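Local coordinates for gala protein type 1, 3 or 4 (Legionella pneumophila subsp. pneumophila, PDB 4XA9) that probably binds a small GTPase and stimulates its GTP hydrolysis, using a leucine-rich-repeat scaffold, at residues Ala132-Leu145 and Leu150-Ile162. Numbering follows the deposited sequence.
Sequences AGYLAQSNLKKIDL and LEDEGVIALASNI
The carbonyl oxygen of L135 is gripped by three donors: the ND2 of N161 from across the contact, and the backbone N and OG of S138 from the turn that follows its own helix. ND2 of N161 lies 2.8 Å from L135 O, in the carbonyl plane, and the carbonyl oxygen in turn lies almost in the plane of the asparagine amide. The same ND2 also reaches S138 O at 3.1 Å, but this donor stands above the carbonyl plane, 45° out of it, away from the lone pairs. With CG anti to the backbone N (chi1 -169°), the N161 amide is laid against the type I beta turn L135-S138, its CB and CG against A136 O; its OD1 accepts from the backbone N of N163, which pins the flip of the amide. S138 OG closes the loop, 2.7 Å from L135 O.

Beside this polar knot the two helices pack through small residues. A132 CB sits 3.4 Å from G154 O, over a residue with no side chain, and A136 CB meets A157 CB at 3.8 Å. L158 reaches inward from its helix: its CD2 lies against A132 O and, at 3.8 Å, L135 CB, while its CD1 meets L145 CD1 tip to tip at 3.7 Å. L150 crosses L145 at about a right angle, CD1 to CD1, and I143 CD1 approaches L158 from the strand.

Helix 129-135 and helix 151-159 are thus neighbours on the convex side of a leucine-rich-repeat solenoid, with strand 142-144 in its parallel sheet. The buried amide of N161 serves two carbonyls of the turn, L135 O and S138 O, so polar bonding ties the turn after helix 129-135 to the end region of helix 151-159, beside the leucine core.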
loop_
_atom_site.group_PDB
_atom_site.type_symbol
_atom_site.label_atom_id
_atom_site.label_comp_id
_atom_site.label_asym_id
_atom_site.label_seq_id
_atom_site.Cartn_x
_atom_site.Cartn_y
_atom_site.Cartn_z
ATOM N N ALA A 132 -8.438 -8.097 -16.541
ATOM C CA ALA A 132 -9.759 -7.984 -15.933
ATOM C C ALA A 132 -10.768 -8.796 -16.737
ATOM O O ALA A 132 -11.680 -9.408 -16.177
ATOM C CB ALA A 132 -10.187 -6.537 -15.848
ATOM N N GLY A 133 -10.589 -8.806 -18.055
ATOM C CA GLY A 133 -11.427 -9.607 -18.931
ATOM C C GLY A 133 -11.360 -11.084 -18.590
ATOM O O GLY A 133 -12.376 -11.789 -18.595
ATOM N N TYR A 134 -10.156 -11.557 -18.287
ATOM C CA TYR A 134 -9.968 -12.944 -17.890
ATOM C C TYR A 134 -10.671 -13.238 -16.569
ATOM O O TYR A 134 -11.313 -14.279 -16.408
ATOM C CB TYR A 134 -8.477 -13.263 -17.765
ATOM C CG TYR A 134 -7.684 -13.072 -19.041
ATOM C CD1 TYR A 134 -8.253 -13.308 -20.289
ATOM C CD2 TYR A 134 -6.362 -12.652 -18.996
ATOM C CE1 TYR A 134 -7.517 -13.134 -21.455
ATOM C CE2 TYR A 134 -5.625 -12.475 -20.147
ATOM C CZ TYR A 134 -6.203 -12.717 -21.372
ATOM O OH TYR A 134 -5.449 -12.536 -22.511
ATOM N N LEU A 135 -10.536 -12.310 -15.623
ATOM C CA LEU A 135 -11.072 -12.490 -14.281
ATOM C C LEU A 135 -12.590 -12.408 -14.288
ATOM O O LEU A 135 -13.259 -12.935 -13.395
ATOM C CB LEU A 135 -10.482 -11.443 -13.330
ATOM C CG LEU A 135 -9.000 -11.610 -12.997
ATOM C CD1 LEU A 135 -8.445 -10.372 -12.313
ATOM C CD2 LEU A 135 -8.820 -12.823 -12.101
ATOM N N ALA A 136 -13.132 -11.750 -15.308
ATOM C CA ALA A 136 -14.579 -11.630 -15.456
ATOM C C ALA A 136 -15.226 -12.987 -15.717
ATOM O O ALA A 136 -16.430 -13.153 -15.542
ATOM C CB ALA A 136 -14.913 -10.661 -16.575
ATOM N N GLN A 137 -14.418 -13.960 -16.128
ATOM C CA GLN A 137 -14.916 -15.303 -16.410
ATOM C C GLN A 137 -14.570 -16.297 -15.296
ATOM O O GLN A 137 -14.868 -17.488 -15.400
ATOM C CB GLN A 137 -14.352 -15.802 -17.743
ATOM C CG GLN A 137 -14.599 -14.860 -18.906
ATOM C CD GLN A 137 -16.073 -14.723 -19.243
ATOM O OE1 GLN A 137 -16.876 -15.611 -18.954
ATOM N NE2 GLN A 137 -16.437 -13.598 -19.851
ATOM N N SER A 138 -13.943 -15.806 -14.232
ATOM C CA SER A 138 -13.501 -16.675 -13.148
ATOM C C SER A 138 -14.648 -17.022 -12.214
ATOM O O SER A 138 -15.747 -16.486 -12.346
ATOM C CB SER A 138 -12.385 -16.012 -12.346
ATOM O OG SER A 138 -12.912 -14.934 -11.600
ATOM N N ASN A 139 -14.375 -17.907 -11.256
ATOM C CA ASN A 139 -15.346 -18.260 -10.226
ATOM C C ASN A 139 -15.008 -17.614 -8.881
ATOM O O ASN A 139 -15.513 -18.031 -7.839
ATOM C CB ASN A 139 -15.428 -19.782 -10.064
ATOM C CG ASN A 139 -16.118 -20.460 -11.238
ATOM O OD1 ASN A 139 -17.046 -19.908 -11.833
ATOM N ND2 ASN A 139 -15.666 -21.663 -11.576
ATOM N N LEU A 140 -14.157 -16.595 -8.915
ATOM C CA LEU A 140 -13.710 -15.917 -7.701
ATOM C C LEU A 140 -14.856 -15.230 -6.969
ATOM O O LEU A 140 -15.716 -14.605 -7.591
ATOM C CB LEU A 140 -12.618 -14.895 -8.039
ATOM C CG LEU A 140 -11.267 -15.509 -8.417
ATOM C CD1 LEU A 140 -10.377 -14.491 -9.118
ATOM C CD2 LEU A 140 -10.577 -16.059 -7.169
ATOM N N LYS A 141 -14.872 -15.362 -5.647
ATOM C CA LYS A 141 -15.850 -14.664 -4.827
ATOM C C LYS A 141 -15.318 -13.310 -4.365
ATOM O O LYS A 141 -16.087 -12.367 -4.170
ATOM C CB LYS A 141 -16.246 -15.517 -3.621
ATOM C CG LYS A 141 -17.002 -16.779 -4.004
ATOM C CD LYS A 141 -17.676 -17.400 -2.796
ATOM C CE LYS A 141 -18.576 -18.555 -3.204
ATOM N NZ LYS A 141 -19.502 -18.952 -2.103
ATOM N N LYS A 142 -14.000 -13.215 -4.201
ATOM C CA LYS A 142 -13.363 -11.971 -3.781
ATOM C C LYS A 142 -12.089 -11.703 -4.575
ATOM O O LYS A 142 -11.246 -12.590 -4.717
ATOM C CB LYS A 142 -13.032 -12.009 -2.287
ATOM C CG LYS A 142 -12.210 -10.808 -1.810
ATOM C CD LYS A 142 -11.936 -10.864 -0.310
ATOM C CE LYS A 142 -11.117 -9.656 0.141
ATOM N NZ LYS A 142 -10.891 -9.653 1.615
ATOM N N ILE A 143 -11.954 -10.483 -5.089
ATOM C CA ILE A 143 -10.737 -10.063 -5.782
ATOM C C ILE A 143 -10.301 -8.679 -5.301
ATOM O O ILE A 143 -11.114 -7.750 -5.215
ATOM C CB ILE A 143 -10.906 -9.999 -7.325
ATOM C CG1 ILE A 143 -11.879 -11.064 -7.836
ATOM C CG2 ILE A 143 -9.554 -10.172 -8.022
ATOM C CD1 ILE A 143 -12.002 -11.073 -9.358
ATOM N N ASP A 144 -9.015 -8.550 -4.993
ATOM C CA ASP A 144 -8.417 -7.266 -4.662
ATOM C C ASP A 144 -7.424 -6.916 -5.759
ATOM O O ASP A 144 -6.427 -7.622 -5.950
ATOM C CB ASP A 144 -7.736 -7.318 -3.291
ATOM C CG ASP A 144 -7.330 -5.937 -2.771
ATOM O OD1 ASP A 144 -7.000 -5.050 -3.593
ATOM O OD2 ASP A 144 -7.324 -5.746 -1.533
ATOM N N LEU A 145 -7.694 -5.830 -6.476
ATOM C CA LEU A 145 -6.889 -5.458 -7.634
ATOM C C LEU A 145 -6.292 -4.054 -7.545
ATOM O O LEU A 145 -5.991 -3.449 -8.573
ATOM C CB LEU A 145 -7.732 -5.563 -8.911
ATOM C CG LEU A 145 -8.147 -6.980 -9.285
ATOM C CD1 LEU A 145 -9.168 -6.982 -10.420
ATOM C CD2 LEU A 145 -6.905 -7.795 -9.654
ATOM N N LEU A 150 -6.856 -1.014 -14.418
ATOM C CA LEU A 150 -7.928 -1.815 -14.997
ATOM C C LEU A 150 -8.730 -1.007 -16.002
ATOM O O LEU A 150 -9.278 -1.560 -16.952
ATOM C CB LEU A 150 -8.872 -2.335 -13.909
ATOM C CG LEU A 150 -8.285 -3.126 -12.740
ATOM C CD1 LEU A 150 -9.387 -3.475 -11.756
ATOM C CD2 LEU A 150 -7.579 -4.381 -13.240
ATOM N N GLU A 151 -8.810 0.302 -15.762
ATOM C CA GLU A 151 -9.640 1.205 -16.559
ATOM C C GLU A 151 -11.123 0.815 -16.524
ATOM O O GLU A 151 -11.503 -0.181 -15.910
ATOM C CB GLU A 151 -9.124 1.262 -18.004
ATOM C CG GLU A 151 -7.748 1.905 -18.127
ATOM C CD GLU A 151 -7.227 1.954 -19.557
ATOM O OE1 GLU A 151 -7.283 0.921 -20.262
ATOM O OE2 GLU A 151 -6.762 3.036 -19.975
ATOM N N ASP A 152 -11.960 1.621 -17.168
ATOM C CA ASP A 152 -13.399 1.382 -17.189
ATOM C C ASP A 152 -13.744 0.058 -17.857
ATOM O O ASP A 152 -14.552 -0.713 -17.339
ATOM C CB ASP A 152 -14.115 2.531 -17.907
ATOM C CG ASP A 152 -14.074 3.821 -17.115
ATOM O OD1 ASP A 152 -14.289 3.771 -15.886
ATOM O OD2 ASP A 152 -13.808 4.881 -17.715
ATOM N N GLU A 153 -13.131 -0.201 -19.008
ATOM C CA GLU A 153 -13.354 -1.446 -19.740
ATOM C C GLU A 153 -13.106 -2.657 -18.838
ATOM O O GLU A 153 -13.872 -3.625 -18.840
ATOM C CB GLU A 153 -12.452 -1.496 -20.974
ATOM C CG GLU A 153 -12.584 -2.766 -21.792
ATOM C CD GLU A 153 -11.771 -2.723 -23.074
ATOM O OE1 GLU A 153 -11.653 -1.630 -23.672
ATOM O OE2 GLU A 153 -11.243 -3.779 -23.480
ATOM N N GLY A 154 -12.043 -2.579 -18.044
ATOM C CA GLY A 154 -11.724 -3.620 -17.089
ATOM C C GLY A 154 -12.804 -3.916 -16.060
ATOM O O GLY A 154 -13.218 -5.067 -15.914
ATOM N N VAL A 155 -13.254 -2.892 -15.337
ATOM C CA VAL A 155 -14.220 -3.101 -14.264
ATOM C C VAL A 155 -15.630 -3.326 -14.813
ATOM O O VAL A 155 -16.487 -3.897 -14.136
ATOM C CB VAL A 155 -14.242 -1.918 -13.266
ATOM C CG1 VAL A 155 -12.898 -1.800 -12.555
ATOM C CG2 VAL A 155 -14.608 -0.618 -13.959
ATOM N N ILE A 156 -15.870 -2.878 -16.041
ATOM C CA ILE A 156 -17.132 -3.175 -16.706
ATOM C C ILE A 156 -17.214 -4.683 -16.945
ATOM O O ILE A 156 -18.254 -5.300 -16.715
ATOM C CB ILE A 156 -17.277 -2.389 -18.026
ATOM C CG1 ILE A 156 -17.581 -0.920 -17.721
ATOM C CG2 ILE A 156 -18.383 -2.976 -18.889
ATOM C CD1 ILE A 156 -17.542 -0.015 -18.930
ATOM N N ALA A 157 -16.108 -5.285 -17.376
ATOM C CA ALA A 157 -16.062 -6.734 -17.545
ATOM C C ALA A 157 -16.270 -7.428 -16.203
ATOM O O ALA A 157 -17.083 -8.344 -16.091
ATOM C CB ALA A 157 -14.745 -7.166 -18.174
ATOM N N LEU A 158 -15.553 -6.971 -15.182
ATOM C CA LEU A 158 -15.678 -7.544 -13.843
ATOM C C LEU A 158 -17.101 -7.437 -13.300
ATOM O O LEU A 158 -17.569 -8.333 -12.597
ATOM C CB LEU A 158 -14.703 -6.868 -12.876
ATOM C CG LEU A 158 -13.213 -7.140 -13.108
ATOM C CD1 LEU A 158 -12.365 -6.237 -12.220
ATOM C CD2 LEU A 158 -12.888 -8.607 -12.842
ATOM N N ALA A 159 -17.787 -6.346 -13.634
ATOM C CA ALA A 159 -19.148 -6.124 -13.157
ATOM C C ALA A 159 -20.105 -7.211 -13.647
ATOM O O ALA A 159 -21.126 -7.479 -13.010
ATOM C CB ALA A 159 -19.647 -4.749 -13.594
ATOM N N SER A 160 -19.763 -7.833 -14.772
ATOM C CA SER A 160 -20.607 -8.870 -15.362
ATOM C C SER A 160 -20.396 -10.229 -14.696
ATOM O O SER A 160 -21.197 -11.145 -14.890
ATOM C CB SER A 160 -20.346 -8.996 -16.868
ATOM O OG SER A 160 -19.018 -9.426 -17.132
ATOM N N ASN A 161 -19.317 -10.365 -13.926
ATOM C CA ASN A 161 -19.028 -11.623 -13.238
ATOM C C ASN A 161 -19.961 -11.819 -12.049
ATOM O O ASN A 161 -19.805 -11.184 -11.005
ATOM C CB ASN A 161 -17.564 -11.681 -12.775
ATOM C CG ASN A 161 -17.152 -13.072 -12.299
ATOM O OD1 ASN A 161 -17.982 -13.849 -11.820
ATOM N ND2 ASN A 161 -15.859 -13.380 -12.404
ATOM N N ILE A 162 -20.906 -12.738 -12.212
ATOM C CA ILE A 162 -21.969 -12.963 -11.243
ATOM C C ILE A 162 -21.460 -13.578 -9.932
ATOM O O ILE A 162 -22.128 -13.513 -8.892
ATOM C CB ILE A 162 -23.060 -13.871 -11.865
ATOM C CG1 ILE A 162 -24.448 -13.290 -11.609
ATOM C CG2 ILE A 162 -22.916 -15.321 -11.412
ATOM C CD1 ILE A 162 -24.737 -12.068 -12.455
HETATM O O HOH W 1 -19.156 -12.893 -17.491
#